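Local coordinates for protein trehalose-6-phosphate phosphatase (Candida albicans, PDB 5DXI) that belongs to the trehalose-phosphatase family of the HAD clan, with an alpha/beta core and a smaller cap, and binds magnesium and beryllium trifluoride ions, at residues Asp110-Glu115 with Lys169-Glu174; His90-Lys95 with Lys136-Thr141; Pro11-Asn16 with Pro225-Cys230. All blocks are in the same frame, centred on the assembly; numbering follows the deposited sequence.

In the fold
Contact 3 closes the longest loop: strand 227-232 returns to helix 10-19, near the N terminus, after 208 intervening residues, and the other two contacts both fall within that span. The chain next supplies residues 90-95, which lead into strand 93-95 of the large mixed sheet, then 110-115 at the start of helix 113-126. It then turns through 136-141, closing contact 2, and reaches 169-174, closing contact 1. Since their segments alternate, contacts 1 and 2 cross; they also touch, Gln114 and Trp113 meeting Lys137, Val138 and Leu140. Contact 1 holds together elements around the four-stranded antiparallel sheet, contact 2 joins that sheet to the core, and contact 3, across the chain's centre, ties the N-terminal helix to a core strand.

Contact 1 of 3, residues Asp110-Glu115 with Lys169-Glu174; sequences DMSWQE and KEYDVE
The CB of Trp113, rather than its indole, sits over the middle of the Tyr171 ring, 3.5 Å from the ring centroid and only 9° off the normal. Trp113 CG lies in the crowded position between backbone N and carbonyl carbon (chi1 54°), and the indole turns an edge toward that same phenol face, the planes 66° apart. A second CH-pi contact follows: Val173 CG1 stands over the five-membered ring of Trp113, 3.6 Å from its centroid. A methyl of the beta-branched valine suits that flat face, just as the broad indole suits a buried place between helix 113-126 and the strands, where it also meets Val184 and Leu140.

Polar groups gather at the phenol rim. Tyr171 OH donates to Ser112 OG at 2.9 Å, and Ser112 OG in turn donates to Asp110 OD1 on its syn side. Asp110 OD1 also accepts the backbone N-H of Ser112, from above the carboxylate plane, making an Asx turn ahead of the helix. Asp110 OD2 lies in the phenol plane, 3.4 Å from Tyr171 CE1. With Lys116 also bonding Tyr171 OH, these bonds anchor the phenol's end, Trp113 CB restrains its turn, and the carboxylate probably polarises the relay.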
# COMPACT_ATOMS: atom_id res chain seq x y z
N ASP A 110 -19.73 -8.29 8.05
CA ASP A 110 -20.30 -7.82 9.31
C ASP A 110 -19.51 -6.63 9.87
O ASP A 110 -18.30 -6.72 10.07
CB ASP A 110 -20.33 -8.99 10.31
CG ASP A 110 -20.76 -8.57 11.72
OD1 ASP A 110 -21.41 -7.52 11.89
OD2 ASP A 110 -20.44 -9.33 12.66
N MET A 111 -20.21 -5.53 10.14
CA MET A 111 -19.59 -4.29 10.60
C MET A 111 -19.84 -3.98 12.07
O MET A 111 -19.51 -2.89 12.54
CB MET A 111 -20.07 -3.12 9.74
CG MET A 111 -19.61 -3.19 8.30
SD MET A 111 -17.81 -3.15 8.23
CE MET A 111 -17.47 -4.01 6.69
N SER A 112 -20.39 -4.93 12.82
CA SER A 112 -20.80 -4.64 14.19
C SER A 112 -19.62 -4.49 15.15
O SER A 112 -19.77 -4.04 16.28
CB SER A 112 -21.77 -5.71 14.69
OG SER A 112 -21.15 -6.98 14.79
N TRP A 113 -18.43 -4.87 14.69
CA TRP A 113 -17.22 -4.68 15.47
C TRP A 113 -16.83 -3.20 15.61
O TRP A 113 -16.15 -2.83 16.56
CB TRP A 113 -16.06 -5.47 14.84
CG TRP A 113 -15.85 -5.16 13.40
CD1 TRP A 113 -16.42 -5.80 12.33
CD2 TRP A 113 -15.03 -4.12 12.85
NE1 TRP A 113 -15.99 -5.23 11.15
CE2 TRP A 113 -15.14 -4.20 11.45
CE3 TRP A 113 -14.20 -3.14 13.41
CZ2 TRP A 113 -14.45 -3.33 10.60
CZ3 TRP A 113 -13.52 -2.29 12.56
CH2 TRP A 113 -13.65 -2.39 11.17
N GLN A 114 -17.28 -2.37 14.67
CA GLN A 114 -16.83 -0.98 14.58
C GLN A 114 -17.05 -0.19 15.87
O GLN A 114 -16.14 0.50 16.35
CB GLN A 114 -17.52 -0.26 13.41
CG GLN A 114 -16.98 -0.66 12.05
CD GLN A 114 -17.65 0.05 10.90
OE1 GLN A 114 -18.85 0.29 10.93
NE2 GLN A 114 -16.87 0.38 9.87
N GLU A 115 -18.24 -0.31 16.44
CA GLU A 115 -18.55 0.44 17.65
C GLU A 115 -17.76 -0.04 18.85
O GLU A 115 -17.40 0.75 19.71
CB GLU A 115 -20.04 0.40 17.95
CG GLU A 115 -20.87 1.12 16.90
CD GLU A 115 -20.40 2.55 16.69
OE1 GLU A 115 -20.11 3.26 17.69
OE2 GLU A 115 -20.29 2.96 15.51
N LYS A 169 -10.80 -11.49 18.89
CA LYS A 169 -11.23 -12.85 19.19
C LYS A 169 -12.68 -13.07 18.73
O LYS A 169 -13.01 -14.12 18.20
CB LYS A 169 -11.11 -13.14 20.69
CG LYS A 169 -9.71 -13.07 21.26
CD LYS A 169 -8.95 -14.36 21.02
CE LYS A 169 -7.49 -14.23 21.44
NZ LYS A 169 -7.33 -14.38 22.92
N GLU A 170 -13.51 -12.06 18.93
CA GLU A 170 -14.93 -12.16 18.61
C GLU A 170 -15.24 -11.97 17.12
O GLU A 170 -16.23 -12.50 16.63
CB GLU A 170 -15.73 -11.14 19.42
CG GLU A 170 -17.24 -11.32 19.29
CD GLU A 170 -18.02 -10.23 19.99
OE1 GLU A 170 -17.39 -9.37 20.65
OE2 GLU A 170 -19.27 -10.22 19.86
N TYR A 171 -14.41 -11.19 16.43
CA TYR A 171 -14.62 -10.94 15.00
C TYR A 171 -13.38 -11.32 14.22
O TYR A 171 -12.29 -11.40 14.77
CB TYR A 171 -14.95 -9.47 14.72
CG TYR A 171 -16.19 -8.95 15.39
CD1 TYR A 171 -17.40 -8.91 14.72
CD2 TYR A 171 -16.16 -8.49 16.70
CE1 TYR A 171 -18.54 -8.43 15.32
CE2 TYR A 171 -17.29 -8.00 17.32
CZ TYR A 171 -18.48 -7.98 16.63
OH TYR A 171 -19.61 -7.49 17.24
N ASP A 172 -13.55 -11.56 12.93
CA ASP A 172 -12.41 -11.73 12.04
C ASP A 172 -11.93 -10.36 11.55
O ASP A 172 -12.15 -9.98 10.40
CB ASP A 172 -12.75 -12.63 10.86
CG ASP A 172 -12.88 -14.09 11.27
OD1 ASP A 172 -12.26 -14.48 12.29
OD2 ASP A 172 -13.60 -14.83 10.57
N VAL A 173 -11.30 -9.61 12.44
CA VAL A 173 -10.70 -8.33 12.08
C VAL A 173 -9.19 -8.39 12.34
O VAL A 173 -8.71 -9.17 13.17
CB VAL A 173 -11.31 -7.16 12.88
CG1 VAL A 173 -12.79 -7.02 12.57
CG2 VAL A 173 -11.09 -7.36 14.36
N GLU A 174 -8.46 -7.57 11.60
CA GLU A 174 -7.02 -7.47 11.78
C GLU A 174 -6.70 -6.21 12.56
O GLU A 174 -7.23 -5.16 12.26
CB GLU A 174 -6.31 -7.43 10.43
CG GLU A 174 -4.79 -7.51 10.56
CD GLU A 174 -4.33 -8.87 11.05
OE1 GLU A 174 -5.00 -9.87 10.72
OE2 GLU A 174 -3.32 -8.93 11.78

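Contact 2 of 3, residues His90-Lys95 with Lys136-Thr141. With GLC (alpha-D-glucopyranose), chain C.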
# COMPACT_ATOMS: atom_id res chain seq x y z
N HIS A 90 -7.12 0.05 2.98
CA HIS A 90 -6.34 -1.18 3.11
C HIS A 90 -7.07 -2.35 2.46
O HIS A 90 -7.16 -3.41 3.05
CB HIS A 90 -6.05 -1.51 4.59
CG HIS A 90 -5.40 -0.39 5.35
ND1 HIS A 90 -4.04 -0.13 5.29
CD2 HIS A 90 -5.91 0.52 6.21
CE1 HIS A 90 -3.76 0.89 6.07
NE2 HIS A 90 -4.87 1.31 6.64
N GLY A 91 -7.60 -2.15 1.25
CA GLY A 91 -8.21 -3.24 0.50
C GLY A 91 -9.73 -3.34 0.52
O GLY A 91 -10.30 -4.27 -0.05
N CYS A 92 -10.40 -2.38 1.17
CA CYS A 92 -11.86 -2.44 1.24
C CYS A 92 -12.54 -1.97 -0.04
O CYS A 92 -13.64 -2.43 -0.36
CB CYS A 92 -12.36 -1.63 2.43
SG CYS A 92 -11.86 -2.35 4.02
N PHE A 93 -11.88 -1.08 -0.78
CA PHE A 93 -12.50 -0.48 -1.98
C PHE A 93 -11.54 -0.47 -3.15
O PHE A 93 -10.35 -0.34 -2.96
CB PHE A 93 -12.96 0.97 -1.71
CG PHE A 93 -13.97 1.10 -0.61
CD1 PHE A 93 -13.57 1.22 0.71
CD2 PHE A 93 -15.32 1.09 -0.89
CE1 PHE A 93 -14.50 1.33 1.72
CE2 PHE A 93 -16.26 1.20 0.12
CZ PHE A 93 -15.86 1.33 1.42
N MET A 94 -12.08 -0.61 -4.37
CA MET A 94 -11.30 -0.52 -5.60
C MET A 94 -12.00 0.35 -6.62
O MET A 94 -13.23 0.30 -6.72
CB MET A 94 -11.08 -1.90 -6.24
CG MET A 94 -10.08 -2.77 -5.58
SD MET A 94 -9.90 -4.33 -6.49
CE MET A 94 -8.87 -3.85 -7.88
N LYS A 95 -11.25 1.11 -7.41
CA LYS A 95 -11.87 1.80 -8.53
C LYS A 95 -10.97 1.77 -9.76
O LYS A 95 -9.88 2.35 -9.77
CB LYS A 95 -12.24 3.25 -8.15
CG LYS A 95 -13.08 3.93 -9.25
CD LYS A 95 -13.53 5.34 -8.91
CE LYS A 95 -12.39 6.32 -9.04
NZ LYS A 95 -12.87 7.71 -9.32
N LYS A 136 -13.19 5.92 9.13
CA LYS A 136 -13.40 5.87 7.69
C LYS A 136 -14.69 5.07 7.46
O LYS A 136 -15.41 4.81 8.42
CB LYS A 136 -12.19 5.27 6.99
CG LYS A 136 -10.88 5.99 7.33
CD LYS A 136 -9.70 5.18 6.80
CE LYS A 136 -8.46 5.41 7.62
NZ LYS A 136 -7.30 4.61 7.12
N LYS A 137 -14.96 4.66 6.23
CA LYS A 137 -16.21 3.95 5.97
C LYS A 137 -16.18 2.56 6.58
O LYS A 137 -17.15 2.13 7.23
CB LYS A 137 -16.50 3.86 4.47
CG LYS A 137 -16.84 5.19 3.80
CD LYS A 137 -18.03 5.01 2.87
CE LYS A 137 -17.98 5.94 1.68
NZ LYS A 137 -18.26 5.17 0.42
N VAL A 138 -15.07 1.85 6.41
CA VAL A 138 -14.94 0.53 7.00
C VAL A 138 -13.88 0.54 8.10
O VAL A 138 -14.20 0.35 9.28
CB VAL A 138 -14.58 -0.51 5.91
CG1 VAL A 138 -14.37 -1.87 6.55
CG2 VAL A 138 -15.68 -0.56 4.86
N ALA A 139 -12.63 0.79 7.72
CA ALA A 139 -11.52 0.79 8.66
C ALA A 139 -11.64 1.93 9.68
O ALA A 139 -12.19 2.98 9.39
CB ALA A 139 -10.21 0.90 7.91
N LEU A 140 -11.11 1.70 10.88
CA LEU A 140 -10.97 2.75 11.89
C LEU A 140 -9.51 2.92 12.24
O LEU A 140 -8.75 1.94 12.29
CB LEU A 140 -11.77 2.43 13.15
CG LEU A 140 -13.28 2.62 13.06
CD1 LEU A 140 -13.96 1.35 12.59
CD2 LEU A 140 -13.85 3.10 14.39
N THR A 141 -9.10 4.16 12.49
CA THR A 141 -7.71 4.47 12.77
C THR A 141 -7.58 5.28 14.05
O THR A 141 -8.28 6.27 14.24
CB THR A 141 -7.08 5.28 11.61
OG1 THR A 141 -7.23 4.56 10.39
CG2 THR A 141 -5.62 5.53 11.86
C1 GLC C . -2.33 8.18 6.91
C2 GLC C . -3.83 8.26 7.18
C3 GLC C . -4.35 6.88 7.57
C4 GLC C . -4.00 5.88 6.48
C5 GLC C . -2.49 5.89 6.26
C6 GLC C . -2.14 4.99 5.09
O1 GLC C . -1.63 7.86 8.11
O2 GLC C . -4.05 9.20 8.23
O3 GLC C . -5.76 6.91 7.73
O4 GLC C . -4.43 4.55 6.85
O5 GLC C . -2.04 7.19 5.92
O6 GLC C . -2.68 5.56 3.89
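Lys136 crosses His90 at about a right angle, its NZ 4.1 Å from His90 NE2, and the two converge on one oxygen of the bound alpha-D-glucopyranose. The lysine chain is extended beyond CG, which carries the amino group into the pocket; there NZ bonds GLC O3 at 2.8 Å and GLC O4 at 2.9 Å. His90 NE2 adds a weak bond to O4, 3.3 Å long and bent to 128°. A long flexible amine suits such a junction: Glu183 forms a salt bridge with NZ and the carbonyl O of Gly69 accepts from it, while Thr236 holds ND1 of His90 and so helps fix the turn of the imidazole. His90 also lies close to the beryllium trifluoride ion.

At Lys137 the aliphatic root does the packing, CB lying 4.0 Å from Phe93 CZ, while the bent chain carries NZ to Gln72.

Residues 136-139 form the turn of a hairpin between strands 132-135 and 140-143 of the antiparallel cap sheet, closed by a bond from Lys136 N to Ala139 O. The partner segment leads into strand 93-95 of the core sheet, where Cys92 and Phe93 make a classic beta bulge against strand 85-88, so the contact brings cap and core together, as in HAD phosphatases with a cap over the active site.

Val138 packs against the two bulge residues, one with each branch, a double contact that suits a beta-branched residue: with CG1 anti to the backbone N (chi1 177°), CG1 meets Cys92 SG at 3.6 Å and CG2 rests against Phe93 CE1 at 3.9 Å. Glu89 meanwhile accepts from the backbone N-H groups of Lys137, Val138 and Ala139, gripping the turn. Thr141, further along, brings OG1 to 3.8 Å from GLC O3.

Contact 3 of 3, residues Pro11-Asn16 with Pro225-Cys230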
# COMPACT_ATOMS: atom_id res chain seq x y z
N PRO A 11 19.53 0.71 -11.87
CA PRO A 11 19.78 0.41 -13.29
C PRO A 11 19.11 -0.86 -13.81
O PRO A 11 18.61 -0.85 -14.94
CB PRO A 11 21.31 0.27 -13.34
CG PRO A 11 21.77 1.23 -12.28
CD PRO A 11 20.78 1.04 -11.16
N LEU A 12 19.10 -1.92 -13.00
CA LEU A 12 18.39 -3.14 -13.37
C LEU A 12 16.89 -2.88 -13.49
O LEU A 12 16.24 -3.34 -14.43
CB LEU A 12 18.64 -4.26 -12.34
CG LEU A 12 17.77 -5.52 -12.49
CD1 LEU A 12 17.92 -6.13 -13.86
CD2 LEU A 12 18.05 -6.56 -11.41
N LEU A 13 16.33 -2.14 -12.53
CA LEU A 13 14.90 -1.83 -12.57
C LEU A 13 14.58 -1.14 -13.90
O LEU A 13 13.61 -1.50 -14.59
CB LEU A 13 14.48 -0.96 -11.38
CG LEU A 13 12.96 -0.73 -11.28
CD1 LEU A 13 12.25 -2.03 -10.88
CD2 LEU A 13 12.66 0.35 -10.29
N LEU A 14 15.43 -0.18 -14.26
CA LEU A 14 15.27 0.59 -15.49
C LEU A 14 15.34 -0.33 -16.70
O LEU A 14 14.53 -0.23 -17.62
CB LEU A 14 16.34 1.68 -15.58
CG LEU A 14 16.34 2.61 -16.80
CD1 LEU A 14 15.02 3.36 -16.95
CD2 LEU A 14 17.50 3.60 -16.71
N ASN A 15 16.31 -1.25 -16.70
CA ASN A 15 16.45 -2.18 -17.81
C ASN A 15 15.25 -3.10 -17.97
O ASN A 15 14.80 -3.34 -19.09
CB ASN A 15 17.74 -2.99 -17.67
CG ASN A 15 18.97 -2.17 -18.01
OD1 ASN A 15 18.89 -1.24 -18.82
ND2 ASN A 15 20.10 -2.49 -17.39
N ASN A 16 14.74 -3.61 -16.86
CA ASN A 16 13.60 -4.51 -16.92
C ASN A 16 12.37 -3.72 -17.40
O ASN A 16 11.56 -4.23 -18.18
CB ASN A 16 13.32 -5.14 -15.55
CG ASN A 16 12.48 -6.41 -15.64
OD1 ASN A 16 13.01 -7.51 -15.68
ND2 ASN A 16 11.17 -6.25 -15.70
N PRO A 225 1.06 -9.20 -16.48
CA PRO A 225 2.13 -8.20 -16.38
C PRO A 225 3.49 -8.89 -16.47
O PRO A 225 3.62 -10.02 -16.01
CB PRO A 225 1.92 -7.59 -14.99
CG PRO A 225 0.51 -7.95 -14.61
CD PRO A 225 0.26 -9.28 -15.24
N ASP A 226 4.47 -8.24 -17.09
CA ASP A 226 5.81 -8.81 -17.13
C ASP A 226 6.78 -7.91 -16.38
O ASP A 226 7.99 -8.15 -16.34
CB ASP A 226 6.27 -9.03 -18.57
CG ASP A 226 6.20 -7.75 -19.40
OD1 ASP A 226 5.63 -6.75 -18.92
OD2 ASP A 226 6.71 -7.76 -20.54
N PHE A 227 6.23 -6.87 -15.77
CA PHE A 227 6.96 -5.92 -14.94
C PHE A 227 6.03 -5.42 -13.85
O PHE A 227 4.99 -4.81 -14.15
CB PHE A 227 7.49 -4.75 -15.78
CG PHE A 227 8.25 -3.72 -14.99
CD1 PHE A 227 9.63 -3.78 -14.89
CD2 PHE A 227 7.60 -2.68 -14.35
CE1 PHE A 227 10.34 -2.83 -14.17
CE2 PHE A 227 8.30 -1.73 -13.63
CZ PHE A 227 9.67 -1.80 -13.53
N MET A 228 6.37 -5.68 -12.60
CA MET A 228 5.57 -5.22 -11.48
C MET A 228 6.45 -4.50 -10.47
O MET A 228 7.39 -5.08 -9.92
CB MET A 228 4.84 -6.40 -10.82
CG MET A 228 3.72 -7.02 -11.66
SD MET A 228 3.80 -8.83 -11.76
CE MET A 228 5.20 -9.02 -12.87
N LEU A 229 6.16 -3.22 -10.23
CA LEU A 229 6.91 -2.47 -9.24
C LEU A 229 5.97 -2.05 -8.12
O LEU A 229 4.96 -1.37 -8.35
CB LEU A 229 7.58 -1.24 -9.85
CG LEU A 229 8.23 -0.27 -8.86
CD1 LEU A 229 9.34 -0.98 -8.07
CD2 LEU A 229 8.78 0.97 -9.59
N CYS A 230 6.30 -2.48 -6.91
CA CYS A 230 5.42 -2.27 -5.77
C CYS A 230 6.20 -1.61 -4.64
O CYS A 230 7.24 -2.12 -4.21
CB CYS A 230 4.83 -3.60 -5.30
SG CYS A 230 3.80 -3.55 -3.82
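Leu13 meets Phe227 at about a right angle, its CD1 methyl 3.7 Å from CZ at the tip of the ring. CG of Leu13 stands anti to its backbone N (chi1 -174°), and the fork beyond it divides the work: CD1 goes to Phe227, whereas CD2 reaches Leu229 CD2 at 4.0 Å. A branched leucine can therefore serve two residues that point the same way from alternate positions of the strand. The carbonyl O of Leu13 also lies near the plane of the phenyl ring, 3.6 Å from Phe227 CE1 at its edge.

One turn later Asn16 takes up the other end of that edge. Its CB lies in the plane of the ring, 4.0 Å from Phe227 CD1, and its amide, 32° from the ring plane, crosses the ring edge obliquely. Asn16 ND2 is modelled only 3.0 Å from Phe227 CD1, a contact so short that its details are doubtful. A short side chain lets the helix come close to the phenyl edge.

Helix 10-19 thus packs on a face of the core sheet; the axes of helix segment 11-16 and strand 227-230 come within 10.0 Å, their N-to-C directions 139° apart. Tyr267 of strand 266-271 touches both Leu13 and Asn16, and helix 287-298 flanks Leu13 through Thr293 and Leu229 through Leu294.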